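Local atomic coordinates of DNA excision repair protein ERCC-6-like (Homo sapiens, PDB entry 5JNO), a protein that acts as an ATP-dependent DNA translocase and helicase, sensing tension by associating with stretched, catenated DNA until it is resolved during anaphase. Residues E21-N25 against G26-E30. Sequence-based numbering, arbitrary orientation.
Sequences EATKN and GDLEE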
ATOM      1  N   GLU B  21       8.288  -6.920  13.865  1.00 64.15           N
ATOM      2  CA  GLU B  21       8.311  -7.606  15.156  1.00 68.16           C
ATOM      3  C   GLU B  21       9.675  -8.219  15.409  1.00 67.78           C
ATOM      4  O   GLU B  21      10.224  -8.070  16.504  1.00 67.48           O
ATOM      5  CB  GLU B  21       7.217  -8.665  15.240  1.00 74.47           C
ATOM      6  CG  GLU B  21       5.859  -8.067  15.591  1.00 86.70           C
ATOM      7  CD  GLU B  21       4.663  -8.818  14.995  1.00 97.35           C
ATOM      8  OE1 GLU B  21       4.808  -9.987  14.573  1.00107.19           O
ATOM      9  OE2 GLU B  21       3.561  -8.226  14.951  1.00 92.89           O
ATOM     10  N   ALA B  22      10.226  -8.868  14.382  1.00 63.70           N
ATOM     11  CA  ALA B  22      11.580  -9.414  14.427  1.00 61.10           C
ATOM     12  C   ALA B  22      12.627  -8.350  14.780  1.00 63.61           C
ATOM     13  O   ALA B  22      13.552  -8.614  15.562  1.00 63.66           O
ATOM     14  CB  ALA B  22      11.938 -10.090  13.112  1.00 58.31           C
ATOM     15  N   THR B  23      12.479  -7.160  14.210  1.00 64.13           N
ATOM     16  CA  THR B  23      13.382  -6.046  14.495  1.00 65.95           C
ATOM     17  C   THR B  23      13.231  -5.629  15.952  1.00 67.28           C
ATOM     18  O   THR B  23      14.239  -5.536  16.652  1.00 64.98           O
ATOM     19  CB  THR B  23      13.142  -4.839  13.552  1.00 67.34           C
ATOM     20  OG1 THR B  23      13.405  -5.219  12.189  1.00 61.08           O
ATOM     21  CG2 THR B  23      14.061  -3.679  13.928  1.00 66.78           C
ATOM     22  N   LYS B  24      11.984  -5.431  16.408  1.00 64.96           N
ATOM     23  CA  LYS B  24      11.689  -5.192  17.839  1.00 71.50           C
ATOM     24  C   LYS B  24      12.377  -6.204  18.760  1.00 74.59           C
ATOM     25  O   LYS B  24      12.911  -5.835  19.793  1.00 72.24           O
ATOM     26  CB  LYS B  24      10.182  -5.196  18.161  1.00 75.98           C
ATOM     27  CG  LYS B  24       9.545  -3.813  18.184  1.00 88.80           C
ATOM     28  CD  LYS B  24       9.341  -3.291  16.765  1.00 96.88           C
ATOM     29  CE  LYS B  24       8.825  -1.866  16.709  1.00104.70           C
ATOM     30  NZ  LYS B  24       8.516  -1.499  15.297  1.00109.18           N
ATOM     31  N   ASN B  25      12.336  -7.474  18.390  1.00 75.42           N
ATOM     32  CA  ASN B  25      12.937  -8.519  19.204  1.00 80.89           C
ATOM     33  C   ASN B  25      14.454  -8.560  19.154  1.00 74.50           C
ATOM     34  O   ASN B  25      15.070  -9.013  20.092  1.00 82.02           O
ATOM     35  CB  ASN B  25      12.337  -9.871  18.834  1.00 81.92           C
ATOM     36  CG  ASN B  25      10.883  -9.972  19.241  1.00 85.55           C
ATOM     37  OD1 ASN B  25      10.458  -9.349  20.218  1.00 87.20           O
ATOM     38  ND2 ASN B  25      10.106 -10.740  18.489  1.00 87.27           N
ATOM     39  N   GLY B  26      15.034  -8.074  18.063  1.00 73.99           N
ATOM     40  CA  GLY B  26      16.477  -8.036  17.880  1.00 70.67           C
ATOM     41  C   GLY B  26      16.986  -9.052  16.879  1.00 69.46           C
ATOM     42  O   GLY B  26      18.194  -9.089  16.622  1.00 65.87           O
ATOM     43  N   ASP B  27      16.088  -9.876  16.323  1.00 65.52           N
ATOM     44  CA  ASP B  27      16.466 -10.879  15.318  1.00 66.24           C
ATOM     45  C   ASP B  27      16.495 -10.219  13.949  1.00 64.75           C
ATOM     46  O   ASP B  27      15.537 -10.269  13.176  1.00 61.87           O
ATOM     47  CB  ASP B  27      15.537 -12.104  15.321  1.00 66.55           C
ATOM     48  CG  ASP B  27      16.043 -13.235  14.409  1.00 69.67           C
ATOM     49  OD1 ASP B  27      17.081 -13.073  13.720  1.00 72.75           O
ATOM     50  OD2 ASP B  27      15.399 -14.299  14.373  1.00 72.25           O
ATOM     51  N   LEU B  28      17.630  -9.603  13.674  1.00 62.89           N
ATOM     52  CA  LEU B  28      17.866  -8.893  12.433  1.00 61.11           C
ATOM     53  C   LEU B  28      17.996  -9.840  11.229  1.00 63.27           C
ATOM     54  O   LEU B  28      17.701  -9.459  10.075  1.00 62.69           O
ATOM     55  CB  LEU B  28      19.085  -7.965  12.601  1.00 61.38           C
ATOM     56  CG  LEU B  28      18.796  -6.557  13.166  1.00 62.85           C
ATOM     57  CD1 LEU B  28      17.578  -6.477  14.103  1.00 66.56           C
ATOM     58  CD2 LEU B  28      20.010  -5.931  13.825  1.00 59.72           C
ATOM     59  N   GLU B  29      18.387 -11.076  11.504  1.00 63.56           N
ATOM     60  CA  GLU B  29      18.514 -12.102  10.469  1.00 67.81           C
ATOM     61  C   GLU B  29      17.182 -12.386   9.826  1.00 62.72           C
ATOM     62  O   GLU B  29      17.098 -12.464   8.612  1.00 60.51           O
ATOM     63  CB  GLU B  29      19.064 -13.404  11.058  1.00 70.10           C
ATOM     64  CG  GLU B  29      18.932 -14.622  10.157  1.00 74.72           C
ATOM     65  CD  GLU B  29      19.698 -15.822  10.696  1.00 78.68           C
ATOM     66  OE1 GLU B  29      19.426 -16.191  11.858  1.00 79.09           O
ATOM     67  OE2 GLU B  29      20.553 -16.379   9.960  1.00 78.49           O
ATOM     68  N   GLU B  30      16.185 -12.595  10.678  1.00 62.39           N
ATOM     69  CA  GLU B  30      14.816 -12.882  10.271  1.00 66.73           C
ATOM     70  C   GLU B  30      14.179 -11.649   9.621  1.00 60.99           C
ATOM     71  O   GLU B  30      13.548 -11.755   8.569  1.00 64.44           O
ATOM     72  CB  GLU B  30      13.991 -13.326  11.488  1.00 70.82           C
ATOM     73  CG  GLU B  30      12.522 -13.676  11.202  1.00 73.24           C
ATOM     74  CD  GLU B  30      12.331 -14.993  10.469  1.00 75.21           C
ATOM     75  OE1 GLU B  30      13.316 -15.730  10.237  1.00 73.36           O
ATOM     76  OE2 GLU B  30      11.163 -15.295  10.137  1.00 79.85           O
TER
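The turn joining helix 6-25 to helix 28-41, within the TPR 1 repeat near the N-terminus of the protein, is closed at Gly-26 and Asp-27, whose backbone N-H groups fold back onto Ala-22 at the end of helix 6-25. Gly-26 N donates to Ala-22 O at 3.0 Å and makes a weaker bond to Thr-23 O. The same Ala-22 oxygen takes a second, weak bond from Asp-27 N (2.9 Å), so one carbonyl grips two successive amides. This is a Schellman motif, and Gly-26, with no side chain, takes the positive phi (107°) that lets the chain leave the helix. One residue on, Asp-27 is the N-cap of helix 28-41. Its chi1 of -172° sets CG opposite the backbone N and beside the carbonyl carbon, which puts OD1 over the first turn, where it accepts Glu-30 N at 3.2 Å, nearly straight (163°) but from well above the carboxylate plane. Helix-hairpin geometry of this kind is what builds a TPR unit, and here the buried methyl of Ala-22 faces the start of helix 28-41. Its CB lies 3.6 Å from Asp-27 O and 4.1 Å from Glu-30 CG, a methylene of the bent Glu-30 chain, and also touches Ala-31. On the flank of the turn, Leu-28 CD1 reaches back to Thr-23 CA at 4.2 Å, while Thr-23 OG1 bonds to Ala-19 O within its own helix and the Thr-23 side chain packs against Ala-31 and Phe-35.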